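Local coordinates for protein nodulation fucosyltransferase NodZ (Bradyrhizobium sp., PDB 3SIW) that is a nodulation glycosyltransferase of the GT-B clan, built of two Rossmann-like halves with guanosine-5'-diphosphate bound between them, at residues R10-F15 with V127-L132; S170-H175 with K215-F220. One frame throughout, in Å; residues are numbered along the deposited sequence.

Contact 1 (R10-F15 with V127-L132). With GDP (guanosine-5'-diphosphate), chain B.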
loop_
_atom_site.group_PDB
_atom_site.type_symbol
_atom_site.label_atom_id
_atom_site.label_comp_id
_atom_site.label_asym_id
_atom_site.label_seq_id
_atom_site.Cartn_x
_atom_site.Cartn_y
_atom_site.Cartn_z
ATOM N N ARG A 10 7.153 -10.897 -2.500
ATOM C CA ARG A 10 6.373 -11.032 -3.727
ATOM C C ARG A 10 4.976 -10.537 -3.417
ATOM O O ARG A 10 4.337 -10.993 -2.437
ATOM C CB ARG A 10 6.316 -12.485 -4.208
ATOM C CG ARG A 10 7.606 -13.247 -4.062
ATOM C CD ARG A 10 7.593 -14.522 -4.882
ATOM N NE ARG A 10 7.557 -14.199 -6.307
ATOM C CZ ARG A 10 6.635 -14.600 -7.165
ATOM N NH1 ARG A 10 5.639 -15.395 -6.775
ATOM N NH2 ARG A 10 6.720 -14.196 -8.433
ATOM N N ARG A 11 4.480 -9.619 -4.241
ATOM C CA ARG A 11 3.096 -9.138 -4.062
ATOM C C ARG A 11 2.696 -8.460 -5.351
ATOM O O ARG A 11 3.536 -7.843 -6.032
ATOM C CB ARG A 11 2.980 -8.177 -2.895
ATOM C CG ARG A 11 1.627 -8.189 -2.228
ATOM C CD ARG A 11 1.472 -9.367 -1.287
ATOM N NE ARG A 11 0.071 -9.404 -0.860
ATOM C CZ ARG A 11 -0.785 -10.410 -0.997
ATOM N NH1 ARG A 11 -0.419 -11.592 -1.488
ATOM N NH2 ARG A 11 -2.031 -10.234 -0.578
ATOM N N ARG A 12 1.456 -8.724 -5.745
ATOM C CA ARG A 12 0.955 -8.394 -7.065
ATOM C C ARG A 12 -0.420 -7.728 -7.016
ATOM O O ARG A 12 -1.104 -7.611 -8.067
ATOM C CB ARG A 12 0.883 -9.679 -7.881
ATOM C CG ARG A 12 2.215 -10.372 -8.068
ATOM C CD ARG A 12 2.000 -11.773 -8.634
ATOM N NE ARG A 12 1.278 -12.671 -7.758
ATOM C CZ ARG A 12 1.767 -13.199 -6.642
ATOM N NH1 ARG A 12 3.007 -12.930 -6.261
ATOM N NH2 ARG A 12 1.018 -14.012 -5.923
ATOM N N THR A 13 -0.806 -7.244 -5.827
ATOM C CA THR A 13 -2.122 -6.667 -5.606
ATOM C C THR A 13 -2.006 -5.122 -5.592
ATOM O O THR A 13 -1.097 -4.530 -6.199
ATOM C CB THR A 13 -2.696 -7.224 -4.274
ATOM O OG1 THR A 13 -1.784 -6.964 -3.191
ATOM C CG2 THR A 13 -2.867 -8.703 -4.375
ATOM N N GLY A 14 -2.901 -4.453 -4.890
ATOM C CA GLY A 14 -2.841 -3.023 -4.840
ATOM C C GLY A 14 -1.630 -2.545 -4.086
ATOM O O GLY A 14 -1.088 -3.270 -3.227
ATOM N N PHE A 15 -1.209 -1.312 -4.359
ATOM C CA PHE A 15 -0.003 -0.841 -3.778
ATOM C C PHE A 15 0.015 -0.782 -2.240
ATOM O O PHE A 15 1.070 -0.937 -1.628
ATOM C CB PHE A 15 0.339 0.537 -4.320
ATOM C CG PHE A 15 0.820 0.520 -5.718
ATOM C CD1 PHE A 15 1.967 -0.150 -6.052
ATOM C CD2 PHE A 15 0.142 1.199 -6.688
ATOM C CE1 PHE A 15 2.407 -0.185 -7.371
ATOM C CE2 PHE A 15 0.592 1.179 -8.002
ATOM C CZ PHE A 15 1.731 0.500 -8.324
ATOM N N VAL A 127 10.752 -16.930 1.140
ATOM C CA VAL A 127 9.902 -16.472 0.070
ATOM C C VAL A 127 8.604 -15.964 0.732
ATOM O O VAL A 127 7.849 -16.763 1.332
ATOM C CB VAL A 127 9.573 -17.598 -0.958
ATOM C CG1 VAL A 127 8.685 -17.020 -2.077
ATOM C CG2 VAL A 127 10.845 -18.281 -1.528
ATOM N N CYS A 128 8.356 -14.661 0.662
ATOM C CA CYS A 128 7.115 -14.091 1.145
ATOM C C CYS A 128 6.156 -13.828 -0.014
ATOM O O CYS A 128 6.351 -12.893 -0.805
ATOM C CB CYS A 128 7.368 -12.790 1.854
ATOM S SG CYS A 128 8.488 -12.819 3.246
ATOM N N ASP A 129 5.121 -14.640 -0.118
ATOM C CA ASP A 129 4.191 -14.563 -1.278
ATOM C C ASP A 129 2.771 -14.736 -0.752
ATOM O O ASP A 129 2.005 -15.613 -1.175
ATOM C CB ASP A 129 4.556 -15.646 -2.294
ATOM C CG ASP A 129 3.973 -15.409 -3.630
ATOM O OD1 ASP A 129 3.156 -14.437 -3.801
ATOM O OD2 ASP A 129 4.355 -16.178 -4.563
ATOM N N ALA A 130 2.484 -13.888 0.244
ATOM C CA ALA A 130 1.227 -13.853 0.970
ATOM C C ALA A 130 1.072 -12.440 1.489
ATOM O O ALA A 130 2.020 -11.643 1.444
ATOM C CB ALA A 130 1.235 -14.797 2.100
ATOM N N CYS A 131 -0.120 -12.128 1.950
ATOM C CA CYS A 131 -0.416 -10.858 2.535
ATOM C C CYS A 131 0.308 -10.757 3.899
ATOM O O CYS A 131 0.051 -11.548 4.788
ATOM C CB CYS A 131 -1.901 -10.703 2.806
ATOM S SG CYS A 131 -2.246 -8.964 3.375
ATOM N N LEU A 132 1.182 -9.788 4.058
ATOM C CA LEU A 132 1.849 -9.576 5.351
ATOM C C LEU A 132 1.455 -8.242 5.974
ATOM O O LEU A 132 2.218 -7.649 6.791
ATOM C CB LEU A 132 3.357 -9.729 5.240
ATOM C CG LEU A 132 3.852 -11.130 4.884
ATOM C CD1 LEU A 132 5.407 -11.100 4.691
ATOM C CD2 LEU A 132 3.395 -12.163 5.962
HETATM P PB GDP B . -7.470 -2.393 -0.525
HETATM O O1B GDP B . -6.969 -3.072 0.884
HETATM O O2B GDP B . -8.707 -1.518 -0.557
HETATM O O3B GDP B . -7.643 -3.647 -1.534
HETATM O O3A GDP B . -6.176 -1.401 -0.937
HETATM P PA GDP B . -4.904 -1.704 -1.883
HETATM O O1A GDP B . -4.180 -0.398 -2.116
HETATM O O2A GDP B . -4.097 -2.844 -1.428
HETATM O "O5'" GDP B . -5.747 -2.184 -3.278
HETATM C "C5'" GDP B . -6.650 -1.275 -3.869
HETATM C "C4'" GDP B . -6.275 -0.930 -5.290
HETATM O "O4'" GDP B . -7.520 -0.529 -5.999
HETATM C "C3'" GDP B . -5.504 0.353 -5.104
HETATM O "O3'" GDP B . -4.103 0.194 -4.914
HETATM C "C2'" GDP B . -5.762 1.013 -6.459
HETATM O "O2'" GDP B . -4.978 0.353 -7.504
HETATM C "C1'" GDP B . -7.294 0.766 -6.618
HETATM N N9 GDP B . -7.978 1.812 -5.844
HETATM C C8 GDP B . -8.703 1.688 -4.703
HETATM N N7 GDP B . -9.129 2.904 -4.320
HETATM C C5 GDP B . -8.637 3.812 -5.176
HETATM C C6 GDP B . -8.724 5.202 -5.297
HETATM O O6 GDP B . -9.345 5.901 -4.489
HETATM N N1 GDP B . -8.048 5.849 -6.350
HETATM C C2 GDP B . -7.335 5.090 -7.282
HETATM N N2 GDP B . -6.699 5.691 -8.315
HETATM N N3 GDP B . -7.303 3.760 -7.152
HETATM C C4 GDP B . -7.906 3.114 -6.136
HETATM O O HOH W 1 4.436 -10.842 0.493
HETATM O O HOH W 2 1.953 -12.433 -2.764
HETATM O O HOH W 3 -0.033 -14.816 -3.119
#
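R12 and D129 are brought together by matched torsions. In D129 the carboxyl carbon lies anti to the backbone N (chi1 -163°), while R12 keeps CG beside its own N and folds at chi3 (-64°), turning its guanidinium back onto the aspartate. The resulting grip is end-on and lopsided. R12 NH1 and NH2 both donate to D129 OD1, at 2.9 and 3.0 Å; OD1 lies in the guanidinium plane, while the two nitrogens reach it on its syn side, somewhat out of the carboxylate plane. The two flat groups stand nearly perpendicular, 83° apart. The other oxygen, D129 OD2, is met from above the carboxylate plane by R10 NH1 at 2.7 Å, a less certain bond because R10 has a second conformer; R10 NE pairs with D39. The double grip of R12 on this buried carboxylate probably favours its ionised form. A water fastens the network to the main chain: it lies 2.6 Å from D129 OD1 and is also hydrogen-bonded to R10 O and R11 NH1.

R11 behaves differently. One face of its guanidinium lies over the A130-C131 peptide, with NH1 3.4 Å from A130 C, while NH2 reaches D17 of helix 15-32 in a salt bridge. On the main chain, R10 N donates to C128 O at 2.7 Å, prolonging the parallel pairing of strands 6-10 and 125-128.

Beyond R12 the chain turns into helix 15-32, with G14 as N-cap. G14 CA comes within 3.4 Å of O5' of guanosine-5'-diphosphate, and F15 N makes a weak bond to its O3'. Residues 10-15 form the first strand-loop-helix turn of a Rossmann-like domain, beside the end of parallel strand 125-128; only the G14-F15 end lines the nucleotide site of this GT-B protein.

Contact 2 (S170-H175 with K215-F220). With GDP (guanosine-5'-diphosphate), chain B.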
loop_
_atom_site.group_PDB
_atom_site.type_symbol
_atom_site.label_atom_id
_atom_site.label_comp_id
_atom_site.label_asym_id
_atom_site.label_seq_id
_atom_site.Cartn_x
_atom_site.Cartn_y
_atom_site.Cartn_z
ATOM N N SER A 170 -7.106 23.522 3.947
ATOM C CA SER A 170 -7.169 22.358 4.790
ATOM C C SER A 170 -8.016 21.358 4.056
ATOM O O SER A 170 -9.218 21.576 3.865
ATOM C CB SER A 170 -7.828 22.692 6.138
ATOM O OG SER A 170 -6.942 23.438 6.966
ATOM N N ILE A 171 -7.430 20.230 3.689
ATOM C CA ILE A 171 -8.123 19.256 2.861
ATOM C C ILE A 171 -8.676 18.075 3.650
ATOM O O ILE A 171 -8.008 17.448 4.450
ATOM C CB ILE A 171 -7.220 18.747 1.736
ATOM C CG1 ILE A 171 -6.706 19.911 0.896
ATOM C CG2 ILE A 171 -7.943 17.668 0.853
ATOM C CD1 ILE A 171 -7.761 20.839 0.266
ATOM N N ILE A 172 -9.930 17.762 3.390
ATOM C CA ILE A 172 -10.531 16.581 3.890
ATOM C C ILE A 172 -10.457 15.564 2.763
ATOM O O ILE A 172 -11.087 15.735 1.758
ATOM C CB ILE A 172 -12.017 16.820 4.305
ATOM C CG1 ILE A 172 -12.112 17.859 5.430
ATOM C CG2 ILE A 172 -12.630 15.485 4.806
ATOM C CD1 ILE A 172 -13.530 18.398 5.660
ATOM N N GLY A 173 -9.695 14.491 2.963
ATOM C CA GLY A 173 -9.589 13.414 1.978
ATOM C C GLY A 173 -10.597 12.328 2.246
ATOM O O GLY A 173 -10.847 11.929 3.423
ATOM N N VAL A 174 -11.215 11.867 1.189
ATOM C CA VAL A 174 -12.242 10.839 1.327
ATOM C C VAL A 174 -11.886 9.725 0.378
ATOM O O VAL A 174 -11.792 9.935 -0.812
ATOM C CB VAL A 174 -13.687 11.371 1.011
ATOM C CG1 VAL A 174 -14.718 10.335 1.380
ATOM C CG2 VAL A 174 -13.961 12.671 1.760
ATOM N N HIS A 175 -11.707 8.547 0.926
ATOM C CA HIS A 175 -11.500 7.378 0.159
ATOM C C HIS A 175 -12.764 6.547 0.204
ATOM O O HIS A 175 -13.234 6.121 1.265
ATOM C CB HIS A 175 -10.303 6.542 0.676
ATOM C CG HIS A 175 -10.044 5.315 -0.132
ATOM N ND1 HIS A 175 -9.931 4.063 0.425
ATOM C CD2 HIS A 175 -9.908 5.146 -1.476
ATOM C CE1 HIS A 175 -9.704 3.181 -0.532
ATOM N NE2 HIS A 175 -9.682 3.814 -1.694
ATOM N N LYS A 215 -7.155 26.552 7.846
ATOM C CA LYS A 215 -7.236 27.134 6.506
ATOM C C LYS A 215 -8.586 26.780 5.874
ATOM O O LYS A 215 -9.273 25.882 6.352
ATOM C CB LYS A 215 -6.083 26.590 5.650
ATOM C CG LYS A 215 -4.677 27.072 6.111
ATOM C CD LYS A 215 -3.512 26.241 5.487
ATOM C CE LYS A 215 -2.135 26.778 6.001
ATOM N NZ LYS A 215 -0.934 26.564 5.095
ATOM N N PRO A 216 -8.956 27.455 4.774
ATOM C CA PRO A 216 -10.247 27.107 4.134
ATOM C C PRO A 216 -10.311 25.670 3.619
ATOM O O PRO A 216 -9.339 25.147 3.101
ATOM C CB PRO A 216 -10.378 28.116 2.985
ATOM C CG PRO A 216 -9.344 29.218 3.312
ATOM C CD PRO A 216 -8.260 28.566 4.090
ATOM N N VAL A 217 -11.462 25.048 3.805
ATOM C CA VAL A 217 -11.626 23.616 3.630
ATOM C C VAL A 217 -12.013 23.234 2.182
ATOM O O VAL A 217 -12.879 23.869 1.576
ATOM C CB VAL A 217 -12.745 23.106 4.578
ATOM C CG1 VAL A 217 -13.117 21.697 4.241
ATOM C CG2 VAL A 217 -12.308 23.246 6.027
ATOM N N LYS A 218 -11.371 22.202 1.631
ATOM C CA LYS A 218 -11.827 21.575 0.399
ATOM C C LYS A 218 -11.944 20.076 0.664
ATOM O O LYS A 218 -11.359 19.550 1.630
ATOM C CB LYS A 218 -10.924 21.890 -0.800
ATOM C CG LYS A 218 -10.831 23.390 -1.143
ATOM C CD LYS A 218 -9.781 23.727 -2.260
ATOM C CE LYS A 218 -9.875 22.831 -3.525
ATOM N NZ LYS A 218 -8.999 23.291 -4.684
ATOM N N VAL A 219 -12.713 19.396 -0.171
ATOM C CA VAL A 219 -12.848 17.959 -0.097
ATOM C C VAL A 219 -12.157 17.281 -1.284
ATOM O O VAL A 219 -12.527 17.487 -2.437
ATOM C CB VAL A 219 -14.359 17.533 0.024
ATOM C CG1 VAL A 219 -14.508 16.028 0.008
ATOM C CG2 VAL A 219 -14.988 18.152 1.299
ATOM N N PHE A 220 -11.187 16.421 -0.984
ATOM C CA PHE A 220 -10.492 15.608 -1.997
ATOM C C PHE A 220 -11.094 14.194 -2.013
ATOM O O PHE A 220 -11.000 13.478 -1.020
ATOM C CB PHE A 220 -9.012 15.572 -1.634
ATOM C CG PHE A 220 -8.189 14.674 -2.487
ATOM C CD1 PHE A 220 -8.269 14.739 -3.833
ATOM C CD2 PHE A 220 -7.350 13.778 -1.936
ATOM C CE1 PHE A 220 -7.502 13.940 -4.651
ATOM C CE2 PHE A 220 -6.576 12.972 -2.746
ATOM C CZ PHE A 220 -6.675 13.039 -4.099
HETATM P PB GDP B . -7.470 -2.393 -0.525
HETATM O O1B GDP B . -6.969 -3.072 0.884
HETATM O O2B GDP B . -8.707 -1.518 -0.557
HETATM O O3B GDP B . -7.643 -3.647 -1.534
HETATM O O3A GDP B . -6.176 -1.401 -0.937
HETATM P PA GDP B . -4.904 -1.704 -1.883
HETATM O O1A GDP B . -4.180 -0.398 -2.116
HETATM O O2A GDP B . -4.097 -2.844 -1.428
HETATM O "O5'" GDP B . -5.747 -2.184 -3.278
HETATM C "C5'" GDP B . -6.650 -1.275 -3.869
HETATM C "C4'" GDP B . -6.275 -0.930 -5.290
HETATM O "O4'" GDP B . -7.520 -0.529 -5.999
HETATM C "C3'" GDP B . -5.504 0.353 -5.104
HETATM O "O3'" GDP B . -4.103 0.194 -4.914
HETATM C "C2'" GDP B . -5.762 1.013 -6.459
HETATM O "O2'" GDP B . -4.978 0.353 -7.504
HETATM C "C1'" GDP B . -7.294 0.766 -6.618
HETATM N N9 GDP B . -7.978 1.812 -5.844
HETATM C C8 GDP B . -8.703 1.688 -4.703
HETATM N N7 GDP B . -9.129 2.904 -4.320
HETATM C C5 GDP B . -8.637 3.812 -5.176
HETATM C C6 GDP B . -8.724 5.202 -5.297
HETATM O O6 GDP B . -9.345 5.901 -4.489
HETATM N N1 GDP B . -8.048 5.849 -6.350
HETATM C C2 GDP B . -7.335 5.090 -7.282
HETATM N N2 GDP B . -6.699 5.691 -8.315
HETATM N N3 GDP B . -7.303 3.760 -7.152
HETATM C C4 GDP B . -7.906 3.114 -6.136
#
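Backbone hydrogen bonds provide the framework between S170-H175 and K215-F220, which run parallel as neighbouring strands. I172 is held on both its polar backbone atoms: its N donates to K218 O at 2.9 Å, almost straight at 174°, and its O accepts from F220 N at 2.8 Å. S170 pairs likewise with P216 and K218. V174 N donates to F220 O at 2.7 Å, and the pairing runs on to C222. Weaker CA-H...O contacts fill the gaps, among them G173 CA to F220 O.

The side-chain polar contact lies at the opening end, where S170 OG accepts from K215 N at 3.2 Å; with OG placed beside its own backbone N (chi1 -74°), the hydroxyl reaches the residue that leads into the second strand.

Apolar contacts divide between the two faces. On one, I172 CD1 meets V217 CG1 at 3.6 Å, and V174 CG2 crosses V219 CG1. On the other, I171 sends CG2 to F220 CB at 3.4 Å and CD1 alongside K218 CB, a tight pair at 3.5 Å.

Ligand binding falls to H175, whose NE2 donates almost linearly to N7 of the guanine of guanosine-5'-diphosphate at 2.8 Å; F289 stacks on the imidazole.

The two strands are joined by a beta-alpha-beta crossover through helix 193-209, which covers I172 and V174. F220 packs on the opposite face against helix 258-274, and strand 279-283 continues the sheet beyond 170-176.

The two contacts sit in different sheets of the GT-B fold, on opposite sides of the chain's centre, with their own centres 31 Å apart; no secondary-structure element is shared. Contact 1 is partly buried and chiefly ionic and water-mediated, as suits a region where a strand gives way to a loop. Contact 2 is a buried pairing inside a sheet, ruled by regular backbone bonds and branched aliphatic side chains, with exposure rising at K215-P216. What unites them is the nucleotide: residues 10-15 approach its ribose side, and 170-175 end at its guanine. Each thus illustrates how strand ends in the two halves converge on one ligand.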